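Local coordinates for scarecrow-like protein 3 (Arabidopsis thaliana, PDB 6KPB) that probably acts as a transcription factor of the GRAS family in plant development and binds zinc finger proteins such as JACKDAW/IDD10, at residues E250-T262 against I338-Q351. Sequence-based numbering, arbitrary orientation.
Sequences EALAVSSVLQLHT and IWGLSPKVMVVTEQ
Glu350, at the end of strand 345-351, reaches across to His261 in the turn that follows strand 251-257 and ties it down. Its CB leaves the backbone to the side, and the chain is turned about its CB-CG bond (chi2 -65°), which brings the carboxylate to His261. Glu350 CD lies beside the imidazole, 3.2 Å from His261 ND1. Glu350 OE2 accepts a hydrogen bond from His261 ND1 at 2.6 Å through its syn lone pair, in the ring plane, while the carboxylate stands 85° to the ring. Glu350 OE1 is met from above the carboxylate plane by His261 N at 3.1 Å, and Leu260 N adds a weak bond. An alanine in place of Glu350 would probably leave His261 ND1 and the turn amides without their acceptor and the ring less firmly fixed. Behind this clasp the parallel strands pair regularly from Val254-Met346 to Val257-Thr349, as when Ser256 N meets Val347 O at 2.9 Å. Beta-branched Val347 suits the extended chain, its CG2 packing 3.6 Å from Ser255 CA. At the other end, compact Pro343 lays CB 4.1 Å from Val254 CG2. Glu414 holds His261 NE2, so the imidazole bridges two carboxylates, an arrangement that would favour a protonated, positively charged ring in this Rossmann-like GRAS core.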
ATOM      1  N   GLU A 250      -2.348 -33.107  32.200  1.00116.87           N
ATOM      2  CA  GLU A 250      -1.594 -33.163  30.957  1.00120.42           C
ATOM      3  C   GLU A 250      -0.329 -32.325  31.081  1.00117.61           C
ATOM      4  O   GLU A 250      -0.357 -31.213  31.620  1.00116.75           O
ATOM      5  CB  GLU A 250      -2.435 -32.674  29.772  1.00115.21           C
ATOM      6  CG  GLU A 250      -3.001 -31.273  29.930  1.00118.55           C
ATOM      7  CD  GLU A 250      -3.742 -30.805  28.693  1.00116.65           C
ATOM      8  OE1 GLU A 250      -3.913 -29.578  28.530  1.00110.60           O
ATOM      9  OE2 GLU A 250      -4.151 -31.663  27.883  1.00115.93           O
ATOM     10  N   ALA A 251       0.779 -32.871  30.591  1.00105.90           N
ATOM     11  CA  ALA A 251       2.046 -32.159  30.630  1.00 96.12           C
ATOM     12  C   ALA A 251       2.035 -31.017  29.622  1.00 96.24           C
ATOM     13  O   ALA A 251       1.536 -31.159  28.501  1.00103.45           O
ATOM     14  CB  ALA A 251       3.199 -33.117  30.342  1.00 93.94           C
ATOM     15  N   LEU A 252       2.589 -29.879  30.027  1.00 94.71           N
ATOM     16  CA  LEU A 252       2.461 -28.633  29.286  1.00 97.76           C
ATOM     17  C   LEU A 252       3.832 -28.091  28.906  1.00 92.83           C
ATOM     18  O   LEU A 252       4.785 -28.171  29.688  1.00 98.10           O
ATOM     19  CB  LEU A 252       1.698 -27.589  30.109  1.00 93.62           C
ATOM     20  CG  LEU A 252       1.243 -26.325  29.381  1.00 97.66           C
ATOM     21  CD1 LEU A 252       0.211 -26.669  28.320  1.00105.57           C
ATOM     22  CD2 LEU A 252       0.687 -25.310  30.366  1.00 97.37           C
ATOM     23  N   ALA A 253       3.918 -27.534  27.700  1.00 90.58           N
ATOM     24  CA  ALA A 253       5.111 -26.850  27.226  1.00 88.97           C
ATOM     25  C   ALA A 253       4.689 -25.566  26.530  1.00 85.74           C
ATOM     26  O   ALA A 253       3.681 -25.542  25.817  1.00 87.45           O
ATOM     27  CB  ALA A 253       5.928 -27.731  26.272  1.00 88.41           C
ATOM     28  N   VAL A 254       5.453 -24.498  26.748  1.00 81.95           N
ATOM     29  CA  VAL A 254       5.158 -23.181  26.195  1.00 78.77           C
ATOM     30  C   VAL A 254       6.323 -22.760  25.309  1.00 82.62           C
ATOM     31  O   VAL A 254       7.484 -22.823  25.732  1.00 79.36           O
ATOM     32  CB  VAL A 254       4.907 -22.142  27.304  1.00 80.59           C
ATOM     33  CG1 VAL A 254       4.759 -20.752  26.710  1.00 83.80           C
ATOM     34  CG2 VAL A 254       3.667 -22.511  28.106  1.00 80.50           C
ATOM     35  N   SER A 255       6.011 -22.334  24.086  1.00 85.88           N
ATOM     36  CA  SER A 255       7.006 -21.886  23.118  1.00 76.36           C
ATOM     37  C   SER A 255       6.754 -20.422  22.792  1.00 81.78           C
ATOM     38  O   SER A 255       5.682 -20.071  22.287  1.00 79.64           O
ATOM     39  CB  SER A 255       6.957 -22.735  21.847  1.00 84.61           C
ATOM     40  OG  SER A 255       7.839 -22.226  20.859  1.00 92.85           O
ATOM     41  N   SER A 256       7.741 -19.574  23.073  1.00 75.70           N
ATOM     42  CA  SER A 256       7.639 -18.131  22.860  1.00 72.98           C
ATOM     43  C   SER A 256       8.739 -17.717  21.886  1.00 79.44           C
ATOM     44  O   SER A 256       9.878 -17.465  22.287  1.00 88.54           O
ATOM     45  CB  SER A 256       7.744 -17.379  24.183  1.00 70.84           C
ATOM     46  OG  SER A 256       7.558 -15.986  23.996  1.00 81.49           O
ATOM     47  N   VAL A 257       8.392 -17.642  20.606  1.00 78.35           N
ATOM     48  CA  VAL A 257       9.336 -17.289  19.549  1.00 81.45           C
ATOM     49  C   VAL A 257       9.141 -15.808  19.238  1.00 78.28           C
ATOM     50  O   VAL A 257       8.164 -15.419  18.593  1.00 82.95           O
ATOM     51  CB  VAL A 257       9.148 -18.161  18.306  1.00 75.29           C
ATOM     52  CG1 VAL A 257      10.080 -17.704  17.195  1.00 78.09           C
ATOM     53  CG2 VAL A 257       9.399 -19.624  18.645  1.00 64.03           C
ATOM     54  N   LEU A 258      10.077 -14.982  19.711  1.00 80.74           N
ATOM     55  CA  LEU A 258      10.124 -13.549  19.405  1.00 85.59           C
ATOM     56  C   LEU A 258       8.883 -12.806  19.890  1.00 86.91           C
ATOM     57  O   LEU A 258       8.457 -11.827  19.272  1.00 92.33           O
ATOM     58  CB  LEU A 258      10.324 -13.306  17.904  1.00 78.56           C
ATOM     59  CG  LEU A 258      11.514 -13.986  17.227  1.00 76.07           C
ATOM     60  CD1 LEU A 258      11.658 -13.500  15.789  1.00 70.20           C
ATOM     61  CD2 LEU A 258      12.796 -13.751  18.014  1.00 64.77           C
ATOM     62  N   GLN A 259       8.295 -13.245  21.004  1.00 83.75           N
ATOM     63  CA  GLN A 259       7.075 -12.634  21.512  1.00 87.02           C
ATOM     64  C   GLN A 259       7.219 -11.975  22.874  1.00 94.48           C
ATOM     65  O   GLN A 259       6.389 -11.127  23.214  1.00105.06           O
ATOM     66  CB  GLN A 259       5.947 -13.675  21.592  1.00 84.41           C
ATOM     67  CG  GLN A 259       5.579 -14.282  20.253  1.00100.03           C
ATOM     68  CD  GLN A 259       5.342 -13.231  19.188  1.00102.71           C
ATOM     69  OE1 GLN A 259       4.559 -12.300  19.379  1.00109.43           O
ATOM     70  NE2 GLN A 259       6.027 -13.369  18.060  1.00 94.75           N
ATOM     71  N   LEU A 260       8.240 -12.328  23.657  1.00 95.96           N
ATOM     72  CA  LEU A 260       8.320 -11.828  25.026  1.00 82.00           C
ATOM     73  C   LEU A 260       8.623 -10.334  25.062  1.00 91.08           C
ATOM     74  O   LEU A 260       8.059  -9.605  25.885  1.00 94.06           O
ATOM     75  CB  LEU A 260       9.371 -12.611  25.809  1.00 80.94           C
ATOM     76  CG  LEU A 260       8.998 -12.938  27.254  1.00 96.19           C
ATOM     77  CD1 LEU A 260       7.666 -13.671  27.294  1.00106.09           C
ATOM     78  CD2 LEU A 260      10.087 -13.765  27.917  1.00 99.75           C
ATOM     79  N   HIS A 261       9.499  -9.858  24.171  1.00 91.53           N
ATOM     80  CA  HIS A 261       9.859  -8.442  24.169  1.00 89.51           C
ATOM     81  C   HIS A 261       8.670  -7.542  23.855  1.00 89.89           C
ATOM     82  O   HIS A 261       8.733  -6.338  24.126  1.00 92.39           O
ATOM     83  CB  HIS A 261      10.992  -8.185  23.170  1.00 85.77           C
ATOM     84  CG  HIS A 261      10.614  -8.432  21.742  1.00 82.59           C
ATOM     85  ND1 HIS A 261      11.100  -9.498  21.017  1.00 84.50           N
ATOM     86  CD2 HIS A 261       9.804  -7.744  20.902  1.00 77.63           C
ATOM     87  CE1 HIS A 261      10.602  -9.461  19.794  1.00 78.15           C
ATOM     88  NE2 HIS A 261       9.812  -8.406  19.699  1.00 82.49           N
ATOM     89  N   THR A 262       7.597  -8.099  23.290  1.00 90.45           N
ATOM     90  CA  THR A 262       6.397  -7.315  23.012  1.00 92.21           C
ATOM     91  C   THR A 262       5.838  -6.682  24.282  1.00103.90           C
ATOM     92  O   THR A 262       5.349  -5.546  24.258  1.00113.07           O
ATOM     93  CB  THR A 262       5.350  -8.208  22.340  1.00 90.46           C
ATOM     94  OG1 THR A 262       5.688  -8.385  20.959  1.00104.02           O
ATOM     95  CG2 THR A 262       3.955  -7.613  22.449  1.00102.02           C
ATOM     96  N   ILE A 338       2.117 -17.357  32.954  1.00 90.23           N
ATOM     97  CA  ILE A 338       2.655 -18.605  32.423  1.00 84.54           C
ATOM     98  C   ILE A 338       3.102 -19.514  33.558  1.00 98.81           C
ATOM     99  O   ILE A 338       2.863 -20.727  33.535  1.00106.20           O
ATOM    100  CB  ILE A 338       3.806 -18.322  31.440  1.00 90.34           C
ATOM    101  CG1 ILE A 338       3.299 -17.529  30.236  1.00 99.43           C
ATOM    102  CG2 ILE A 338       4.461 -19.623  30.994  1.00 88.71           C
ATOM    103  CD1 ILE A 338       2.171 -18.205  29.495  1.00106.08           C
ATOM    104  N   TRP A 339       3.750 -18.940  34.577  1.00 96.23           N
ATOM    105  CA  TRP A 339       4.208 -19.736  35.711  1.00102.03           C
ATOM    106  C   TRP A 339       3.048 -20.463  36.381  1.00100.30           C
ATOM    107  O   TRP A 339       3.161 -21.645  36.724  1.00103.04           O
ATOM    108  CB  TRP A 339       4.935 -18.844  36.717  1.00110.67           C
ATOM    109  CG  TRP A 339       5.584 -19.595  37.842  1.00105.91           C
ATOM    110  CD1 TRP A 339       6.867 -20.059  37.885  1.00106.72           C
ATOM    111  CD2 TRP A 339       4.982 -19.967  39.090  1.00107.34           C
ATOM    112  NE1 TRP A 339       7.102 -20.697  39.078  1.00105.28           N
ATOM    113  CE2 TRP A 339       5.960 -20.655  39.835  1.00108.13           C
ATOM    114  CE3 TRP A 339       3.713 -19.787  39.647  1.00116.37           C
ATOM    115  CZ2 TRP A 339       5.709 -21.163  41.110  1.00107.56           C
ATOM    116  CZ3 TRP A 339       3.465 -20.292  40.913  1.00112.63           C
ATOM    117  CH2 TRP A 339       4.459 -20.970  41.630  1.00105.47           C
ATOM    118  N   GLY A 340       1.917 -19.774  36.562  1.00106.49           N
ATOM    119  CA  GLY A 340       0.773 -20.395  37.207  1.00 97.95           C
ATOM    120  C   GLY A 340       0.211 -21.571  36.435  1.00 99.19           C
ATOM    121  O   GLY A 340      -0.412 -22.461  37.020  1.00110.62           O
ATOM    122  N   LEU A 341       0.420 -21.599  35.117  1.00109.76           N
ATOM    123  CA  LEU A 341      -0.019 -22.737  34.318  1.00109.24           C
ATOM    124  C   LEU A 341       0.812 -23.989  34.572  1.00105.90           C
ATOM    125  O   LEU A 341       0.461 -25.056  34.060  1.00106.39           O
ATOM    126  CB  LEU A 341       0.020 -22.382  32.831  1.00107.62           C
ATOM    127  CG  LEU A 341      -0.946 -21.288  32.374  1.00117.63           C
ATOM    128  CD1 LEU A 341      -1.069 -21.277  30.856  1.00118.96           C
ATOM    129  CD2 LEU A 341      -2.310 -21.463  33.027  1.00117.42           C
ATOM    130  N   SER A 342       1.888 -23.877  35.349  1.00 97.14           N
ATOM    131  CA  SER A 342       2.794 -24.976  35.652  1.00 99.11           C
ATOM    132  C   SER A 342       3.285 -25.711  34.398  1.00 99.08           C
ATOM    133  O   SER A 342       3.088 -26.921  34.269  1.00100.50           O
ATOM    134  CB  SER A 342       2.134 -25.963  36.609  1.00118.74           C
ATOM    135  OG  SER A 342       1.111 -26.686  35.955  1.00135.40           O
ATOM    136  N   PRO A 343       3.933 -25.016  33.462  1.00 90.30           N
ATOM    137  CA  PRO A 343       4.493 -25.730  32.310  1.00 91.84           C
ATOM    138  C   PRO A 343       5.694 -26.561  32.726  1.00 92.89           C
ATOM    139  O   PRO A 343       6.461 -26.180  33.614  1.00 94.32           O
ATOM    140  CB  PRO A 343       4.891 -24.603  31.353  1.00 92.88           C
ATOM    141  CG  PRO A 343       5.188 -23.457  32.245  1.00 92.30           C
ATOM    142  CD  PRO A 343       4.189 -23.569  33.369  1.00 83.08           C
ATOM    143  N   LYS A 344       5.850 -27.714  32.075  1.00 90.58           N
ATOM    144  CA  LYS A 344       7.016 -28.545  32.347  1.00 87.12           C
ATOM    145  C   LYS A 344       8.275 -27.947  31.734  1.00 88.13           C
ATOM    146  O   LYS A 344       9.379 -28.179  32.239  1.00 88.95           O
ATOM    147  CB  LYS A 344       6.785 -29.964  31.832  1.00 91.70           C
ATOM    148  CG  LYS A 344       7.113 -31.039  32.852  1.00 98.75           C
ATOM    149  CD  LYS A 344       6.849 -32.426  32.302  1.00 96.34           C
ATOM    150  CE  LYS A 344       7.456 -33.484  33.203  1.00101.51           C
ATOM    151  NZ  LYS A 344       7.176 -34.858  32.709  1.00105.25           N
ATOM    152  N   VAL A 345       8.130 -27.177  30.659  1.00 84.49           N
ATOM    153  CA  VAL A 345       9.248 -26.450  30.070  1.00 79.79           C
ATOM    154  C   VAL A 345       8.695 -25.247  29.317  1.00 85.43           C
ATOM    155  O   VAL A 345       7.630 -25.319  28.696  1.00 83.98           O
ATOM    156  CB  VAL A 345      10.102 -27.355  29.150  1.00 91.05           C
ATOM    157  CG1 VAL A 345       9.335 -27.746  27.889  1.00 79.08           C
ATOM    158  CG2 VAL A 345      11.414 -26.669  28.792  1.00 84.68           C
ATOM    159  N   MET A 346       9.412 -24.130  29.400  1.00 84.51           N
ATOM    160  CA  MET A 346       9.155 -22.967  28.566  1.00 83.15           C
ATOM    161  C   MET A 346      10.405 -22.676  27.752  1.00 76.77           C
ATOM    162  O   MET A 346      11.499 -22.557  28.312  1.00 82.93           O
ATOM    163  CB  MET A 346       8.771 -21.740  29.396  1.00 89.91           C
ATOM    164  CG  MET A 346       8.572 -20.485  28.556  1.00 84.80           C
ATOM    165  SD  MET A 346       8.002 -19.063  29.505  1.00 89.62           S
ATOM    166  CE  MET A 346       9.434 -18.734  30.529  1.00 93.69           C
ATOM    167  N   VAL A 347      10.244 -22.570  26.439  1.00 75.35           N
ATOM    168  CA  VAL A 347      11.353 -22.300  25.534  1.00 79.28           C
ATOM    169  C   VAL A 347      11.171 -20.903  24.960  1.00 70.77           C
ATOM    170  O   VAL A 347      10.089 -20.557  24.470  1.00 69.06           O
ATOM    171  CB  VAL A 347      11.452 -23.367  24.429  1.00 81.19           C
ATOM    172  CG1 VAL A 347      11.845 -24.706  25.037  1.00 84.64           C
ATOM    173  CG2 VAL A 347      10.140 -23.505  23.686  1.00 90.24           C
ATOM    174  N   VAL A 348      12.223 -20.094  25.043  1.00 75.68           N
ATOM    175  CA  VAL A 348      12.170 -18.684  24.674  1.00 76.25           C
ATOM    176  C   VAL A 348      13.212 -18.426  23.597  1.00 78.00           C
ATOM    177  O   VAL A 348      14.400 -18.716  23.791  1.00 82.65           O
ATOM    178  CB  VAL A 348      12.407 -17.769  25.886  1.00 77.29           C
ATOM    179  CG1 VAL A 348      12.367 -16.312  25.459  1.00 68.98           C
ATOM    180  CG2 VAL A 348      11.378 -18.046  26.977  1.00 79.46           C
ATOM    181  N   THR A 349      12.768 -17.882  22.467  1.00 76.61           N
ATOM    182  CA  THR A 349      13.652 -17.403  21.414  1.00 73.38           C
ATOM    183  C   THR A 349      13.455 -15.900  21.289  1.00 74.23           C
ATOM    184  O   THR A 349      12.335 -15.437  21.048  1.00 72.33           O
ATOM    185  CB  THR A 349      13.370 -18.100  20.082  1.00 78.06           C
ATOM    186  OG1 THR A 349      13.603 -19.508  20.218  1.00 79.11           O
ATOM    187  CG2 THR A 349      14.277 -17.549  18.992  1.00 76.33           C
ATOM    188  N   GLU A 350      14.536 -15.143  21.463  1.00 75.10           N
ATOM    189  CA  GLU A 350      14.465 -13.691  21.486  1.00 74.69           C
ATOM    190  C   GLU A 350      15.655 -13.102  20.746  1.00 74.00           C
ATOM    191  O   GLU A 350      16.707 -13.734  20.619  1.00 71.93           O
ATOM    192  CB  GLU A 350      14.433 -13.149  22.922  1.00 78.12           C
ATOM    193  CG  GLU A 350      13.042 -12.992  23.501  1.00 90.25           C
ATOM    194  CD  GLU A 350      12.227 -11.950  22.761  1.00 90.80           C
ATOM    195  OE1 GLU A 350      10.996 -12.124  22.649  1.00 97.36           O
ATOM    196  OE2 GLU A 350      12.824 -10.960  22.287  1.00 88.85           O
ATOM    197  N   GLN A 351      15.473 -11.876  20.257  1.00 72.02           N
ATOM    198  CA  GLN A 351      16.603 -11.106  19.759  1.00 66.91           C
ATOM    199  C   GLN A 351      17.601 -10.874  20.885  1.00 69.06           C
ATOM    200  O   GLN A 351      17.222 -10.695  22.046  1.00 82.75           O
ATOM    201  CB  GLN A 351      16.140  -9.763  19.188  1.00 72.60           C
ATOM    202  CG  GLN A 351      15.522  -9.828  17.798  1.00 65.56           C
ATOM    203  CD  GLN A 351      14.027 -10.076  17.833  1.00 78.83           C
ATOM    204  OE1 GLN A 351      13.470 -10.446  18.867  1.00 82.38           O
ATOM    205  NE2 GLN A 351      13.369  -9.866  16.700  1.00 74.92           N
TER